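Local coordinates for major pilin backbone protein T-antigen, T13 (Streptococcus pyogenes, PDB 6BBT) that probably builds the shaft of the streptococcal pilus as its major backbone subunit and serves as a surface antigen for serotyping, at residues 99-104 against 109-114; 246-249 against 255-258. One frame throughout, in Å; residues are numbered along the deposited sequence.

How the interactions relate
The two contacts lie in different parts of an elongated all-beta chain, their centres about 35 Å apart. Both are partly buried, and both reach the same large mixed sheet. Interaction 1 joins the end of strand 93-101 and its following loop to the segment that begins with strand 109-110. There one backbone-to-side-chain hydrogen bond, a tyrosine laid against the loop and bridging waters do the work. Interaction 2 pairs the two strands of the hairpin 242-250/253-257, and three direct backbone hydrogen bonds carry it. In interaction 1 buried Glu101 contrasts with exposed Asn103; in interaction 2 Ala246, Leu248 and Tyr258 are buried, whereas Thr247 and Glu257 are exposed.

Interaction 1 (99-104 against 109-114); sequences VSEQND and IQYDGK
Tyr111 lays its ring against Asn103 and Asp104. Its CB lies between Asn103 ND2, 3.7 Å away, and Glu101 OE2. With CG beside the backbone N (chi1 -67°), the ring slides under the loop: CD1 meets Asn103 OD1 at 3.4 Å, while CD2 has Glu101 OE2 near the ring plane at 3.6 Å. Asn103 CA and Asp104 N both stand over one face, toward its rim, Asn103 CA in a CH-pi contact 4.2 Å from the ring centroid; Ile109 CG2, from the ring's own segment, sits over the rim of the opposite face. At the tip, Tyr111 OH touches Asp104 CB at 3.5 Å and is linked by a water to Asp104 OD2.

Asp112 N donates to Glu101 OE2 (3.3 Å, 146° at the hydrogen) from above the carboxylate plane. Water bridges the backbones: one molecule joins Glu101 O to Asp112 O, and another accepts from Glu101 N and lies 2.7 Å from Lys114 O. Asp112 OD1 closes an Asx turn with Lys114 N at 3.0 Å, and Asp112 OD2 accepts from Glu151 N. Glu101 OE1 also bonds Lys15 NZ, and Asp112 N bonds Asn152 OD1; this Lys-Asn-Glu cluster is consistent with the intramolecular isopeptide site of Spy0128-like pilin domains.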
loop_
_atom_site.group_PDB
_atom_site.type_symbol
_atom_site.label_atom_id
_atom_site.label_comp_id
_atom_site.label_asym_id
_atom_site.label_seq_id
_atom_site.Cartn_x
_atom_site.Cartn_y
_atom_site.Cartn_z
ATOM N N VAL A 99 -4.543 20.423 -6.600
ATOM C CA VAL A 99 -3.701 19.460 -5.870
ATOM C C VAL A 99 -4.332 18.075 -6.014
ATOM O O VAL A 99 -5.541 17.919 -5.861
ATOM C CB VAL A 99 -3.550 19.852 -4.386
ATOM C CG1 VAL A 99 -2.787 18.787 -3.570
ATOM C CG2 VAL A 99 -2.845 21.184 -4.292
ATOM N N SER A 100 -3.514 17.087 -6.350
ATOM C CA SER A 100 -3.972 15.708 -6.471
ATOM C C SER A 100 -2.898 14.775 -5.959
ATOM O O SER A 100 -1.768 15.202 -5.696
ATOM C CB SER A 100 -4.290 15.372 -7.920
ATOM O OG SER A 100 -3.154 15.589 -8.714
ATOM N N GLU A 101 -3.276 13.517 -5.814
ATOM C CA GLU A 101 -2.348 12.459 -5.435
ATOM C C GLU A 101 -2.118 11.598 -6.651
ATOM O O GLU A 101 -3.058 11.147 -7.276
ATOM C CB GLU A 101 -2.928 11.586 -4.331
ATOM C CG GLU A 101 -2.025 10.430 -3.926
ATOM C CD GLU A 101 -2.625 9.598 -2.794
ATOM O OE1 GLU A 101 -2.654 10.051 -1.645
ATOM O OE2 GLU A 101 -3.078 8.484 -3.083
ATOM N N GLN A 102 -0.863 11.337 -6.941
ATOM C CA GLN A 102 -0.479 10.425 -8.010
ATOM C C GLN A 102 -0.902 8.981 -7.725
ATOM O O GLN A 102 -0.698 8.464 -6.612
ATOM C CB GLN A 102 1.039 10.509 -8.144
ATOM C CG GLN A 102 1.670 9.707 -9.246
ATOM C CD GLN A 102 3.136 10.065 -9.390
ATOM O OE1 GLN A 102 4.002 9.590 -8.637
ATOM N NE2 GLN A 102 3.425 10.938 -10.349
ATOM N N ASN A 103 -1.502 8.340 -8.719
ATOM C CA ASN A 103 -1.750 6.916 -8.664
ATOM C C ASN A 103 -0.509 6.160 -9.154
ATOM O O ASN A 103 -0.265 6.050 -10.357
ATOM C CB ASN A 103 -2.990 6.545 -9.465
ATOM C CG ASN A 103 -3.454 5.129 -9.194
ATOM O OD1 ASN A 103 -2.655 4.187 -9.163
ATOM N ND2 ASN A 103 -4.750 4.966 -9.000
ATOM N N ASP A 104 0.278 5.636 -8.215
ATOM C CA ASP A 104 1.514 4.919 -8.583
ATOM C C ASP A 104 1.283 3.492 -9.052
ATOM O O ASP A 104 2.228 2.854 -9.509
ATOM C CB ASP A 104 2.503 4.926 -7.430
ATOM C CG ASP A 104 2.903 6.317 -7.011
ATOM O OD1 ASP A 104 3.106 7.178 -7.895
ATOM O OD2 ASP A 104 3.050 6.554 -5.800
ATOM N N ILE A 109 -2.505 -1.573 -3.456
ATOM C CA ILE A 109 -2.782 -0.258 -2.878
ATOM C C ILE A 109 -3.924 0.422 -3.633
ATOM O O ILE A 109 -3.971 0.372 -4.860
ATOM C CB ILE A 109 -1.504 0.582 -2.857
ATOM C CG1 ILE A 109 -0.493 -0.101 -1.910
ATOM C CG2 ILE A 109 -1.796 2.006 -2.416
ATOM C CD1 ILE A 109 0.797 0.637 -1.705
ATOM N N GLN A 110 -4.845 1.016 -2.883
ATOM C CA GLN A 110 -5.941 1.827 -3.411
ATOM C C GLN A 110 -5.627 3.303 -3.154
ATOM O O GLN A 110 -5.474 3.726 -1.993
ATOM C CB GLN A 110 -7.261 1.422 -2.761
ATOM C CG GLN A 110 -7.664 -0.032 -3.032
ATOM C CD GLN A 110 -6.983 -1.062 -2.106
ATOM O OE1 GLN A 110 -7.143 -1.015 -0.877
ATOM N NE2 GLN A 110 -6.248 -2.004 -2.694
ATOM N N TYR A 111 -5.522 4.071 -4.240
ATOM C CA TYR A 111 -5.101 5.483 -4.217
ATOM C C TYR A 111 -6.288 6.461 -4.229
ATOM O O TYR A 111 -7.276 6.211 -4.877
ATOM C CB TYR A 111 -4.213 5.778 -5.427
ATOM C CG TYR A 111 -2.905 5.046 -5.367
ATOM C CD1 TYR A 111 -2.803 3.737 -5.815
ATOM C CD2 TYR A 111 -1.772 5.655 -4.847
ATOM C CE1 TYR A 111 -1.603 3.058 -5.760
ATOM C CE2 TYR A 111 -0.566 4.975 -4.764
ATOM C CZ TYR A 111 -0.490 3.677 -5.223
ATOM O OH TYR A 111 0.700 2.982 -5.154
ATOM N N ASP A 112 -6.174 7.555 -3.501
ATOM C CA ASP A 112 -7.236 8.539 -3.416
ATOM C C ASP A 112 -7.224 9.384 -4.703
ATOM O O ASP A 112 -6.246 10.076 -4.995
ATOM C CB ASP A 112 -7.005 9.421 -2.198
ATOM C CG ASP A 112 -8.192 10.320 -1.880
ATOM O OD1 ASP A 112 -9.074 10.540 -2.744
ATOM O OD2 ASP A 112 -8.236 10.801 -0.737
ATOM N N GLY A 113 -8.298 9.281 -5.470
ATOM C CA GLY A 113 -8.464 10.044 -6.707
ATOM C C GLY A 113 -9.044 11.457 -6.580
ATOM O O GLY A 113 -9.251 12.126 -7.608
ATOM N N LYS A 114 -9.303 11.931 -5.357
ATOM C CA LYS A 114 -9.883 13.268 -5.170
ATOM C C LYS A 114 -9.000 14.410 -5.647
ATOM O O LYS A 114 -7.778 14.404 -5.460
ATOM C CB LYS A 114 -10.249 13.546 -3.716
ATOM C CG LYS A 114 -11.663 13.147 -3.351
ATOM C CD LYS A 114 -12.076 13.814 -2.046
ATOM C CE LYS A 114 -13.312 13.170 -1.446
ATOM N NZ LYS A 114 -14.504 13.373 -2.309
HETATM O O HOH W 1 -5.947 12.496 -6.195
HETATM O O HOH W 2 -4.629 8.888 -7.020
HETATM O O HOH W 3 -6.392 2.823 -6.970
HETATM O O HOH W 4 2.526 4.081 -3.680
#

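Interaction 2 (246-249 against 255-258); sequences ATLK and AKEY
The ring of Tyr258 meets Ala246 at its edge: Ala246 CB lies near the ring plane, 4.2 Å from CD2. Segment 246-249 meets neither face of this ring; the approach is instead through the stem, where Tyr258 CB packs on Leu248 CB at 4.0 Å. With its CG anti to the backbone N, the ring leads away from the pairing, and its hydroxyl bonds Asn262 O and Leu234 N. The other flat group, the carboxylate of Glu257, works through OE1, to which a water held by Ala246 N also lies close enough to donate; the same water is 2.7 Å from Tyr258 O.

The strand axes run 142° apart, a twisted antiparallel pair. Leu248 and Lys256 form the hydrogen-bonded pair: Leu248 N to Lys256 O measures 2.7 Å, nearly straight out from the carbonyl, and Lys256 N to Leu248 O 3.0 Å. A third bond, Tyr258 N to Ala246 O at 3.0 Å, comes 49° out of the carbonyl plane. Thr247 and Glu257 form the non-hydrogen-bonded pair, and Thr247 CA lies 3.3 Å from Lys256 O. Chi1 of Lys256 (53°) sets its chain beside Leu248, and the bend at its end brings Lys256 NZ within 3.7 Å of Leu248 CD2.

The three backbone bonds thus set the register independently of the exposed Thr247 and Glu257 side chains, while buried Ala246, Leu248 and Tyr258 tie the hairpin to strands 231-236 and 271-279.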
loop_
_atom_site.group_PDB
_atom_site.type_symbol
_atom_site.label_atom_id
_atom_site.label_comp_id
_atom_site.label_asym_id
_atom_site.label_seq_id
_atom_site.Cartn_x
_atom_site.Cartn_y
_atom_site.Cartn_z
ATOM N N ALA A 246 1.359 -31.128 -6.552
ATOM C CA ALA A 246 0.615 -30.065 -5.889
ATOM C C ALA A 246 -0.179 -29.267 -6.901
ATOM O O ALA A 246 0.213 -29.183 -8.071
ATOM C CB ALA A 246 1.558 -29.167 -5.099
ATOM N N THR A 247 -1.309 -28.719 -6.444
ATOM C CA THR A 247 -2.140 -27.843 -7.244
ATOM C C THR A 247 -2.298 -26.515 -6.503
ATOM O O THR A 247 -2.299 -26.476 -5.265
ATOM C CB THR A 247 -3.540 -28.465 -7.522
ATOM O OG1 THR A 247 -4.189 -28.746 -6.286
ATOM C CG2 THR A 247 -3.433 -29.769 -8.302
ATOM N N LEU A 248 -2.422 -25.435 -7.268
ATOM C CA LEU A 248 -2.681 -24.113 -6.734
ATOM C C LEU A 248 -4.039 -23.679 -7.253
ATOM O O LEU A 248 -4.256 -23.639 -8.465
ATOM C CB LEU A 248 -1.587 -23.133 -7.171
ATOM C CG LEU A 248 -1.832 -21.642 -6.900
ATOM C CD1 LEU A 248 -1.941 -21.371 -5.410
ATOM C CD2 LEU A 248 -0.709 -20.809 -7.500
ATOM N N LYS A 249 -4.931 -23.356 -6.326
ATOM C CA LYS A 249 -6.265 -22.842 -6.617
ATOM C C LYS A 249 -6.250 -21.354 -6.244
ATOM O O LYS A 249 -5.978 -21.025 -5.103
ATOM C CB LYS A 249 -7.279 -23.627 -5.773
ATOM C CG LYS A 249 -8.736 -23.213 -5.904
ATOM C CD LYS A 249 -9.351 -23.684 -7.207
ATOM C CE LYS A 249 -10.690 -23.002 -7.472
ATOM N NZ LYS A 249 -11.700 -23.289 -6.416
ATOM N N ALA A 255 -8.040 -24.677 -10.588
ATOM C CA ALA A 255 -6.762 -25.129 -10.067
ATOM C C ALA A 255 -5.790 -25.483 -11.207
ATOM O O ALA A 255 -6.187 -26.107 -12.190
ATOM C CB ALA A 255 -6.968 -26.327 -9.161
ATOM N N LYS A 256 -4.543 -25.041 -11.090
ATOM C CA LYS A 256 -3.472 -25.456 -12.000
ATOM C C LYS A 256 -2.369 -26.108 -11.181
ATOM O O LYS A 256 -2.393 -26.049 -9.947
ATOM C CB LYS A 256 -2.930 -24.275 -12.817
ATOM C CG LYS A 256 -2.487 -23.074 -11.996
ATOM C CD LYS A 256 -1.717 -22.063 -12.838
ATOM C CE LYS A 256 -1.077 -20.984 -11.974
ATOM N NZ LYS A 256 0.009 -21.510 -11.091
ATOM N N GLU A 257 -1.420 -26.738 -11.864
ATOM C CA GLU A 257 -0.292 -27.375 -11.194
ATOM C C GLU A 257 0.609 -26.333 -10.535
ATOM O O GLU A 257 0.881 -25.295 -11.109
ATOM C CB GLU A 257 0.549 -28.234 -12.147
ATOM C CG GLU A 257 1.654 -28.989 -11.412
ATOM C CD GLU A 257 2.400 -30.023 -12.237
ATOM O OE1 GLU A 257 2.931 -30.988 -11.615
ATOM O OE2 GLU A 257 2.491 -29.865 -13.471
ATOM N N TYR A 258 1.034 -26.617 -9.311
ATOM C CA TYR A 258 2.117 -25.896 -8.668
ATOM C C TYR A 258 3.272 -26.880 -8.546
ATOM O O TYR A 258 3.121 -27.954 -7.957
ATOM C CB TYR A 258 1.698 -25.336 -7.288
ATOM C CG TYR A 258 2.882 -24.750 -6.564
ATOM C CD1 TYR A 258 3.504 -23.585 -7.038
ATOM C CD2 TYR A 258 3.442 -25.388 -5.468
ATOM C CE1 TYR A 258 4.643 -23.076 -6.423
ATOM C CE2 TYR A 258 4.563 -24.871 -4.823
ATOM C CZ TYR A 258 5.165 -23.720 -5.304
ATOM O OH TYR A 258 6.302 -23.236 -4.693
HETATM O O HOH W 5 3.331 -30.563 -8.616
#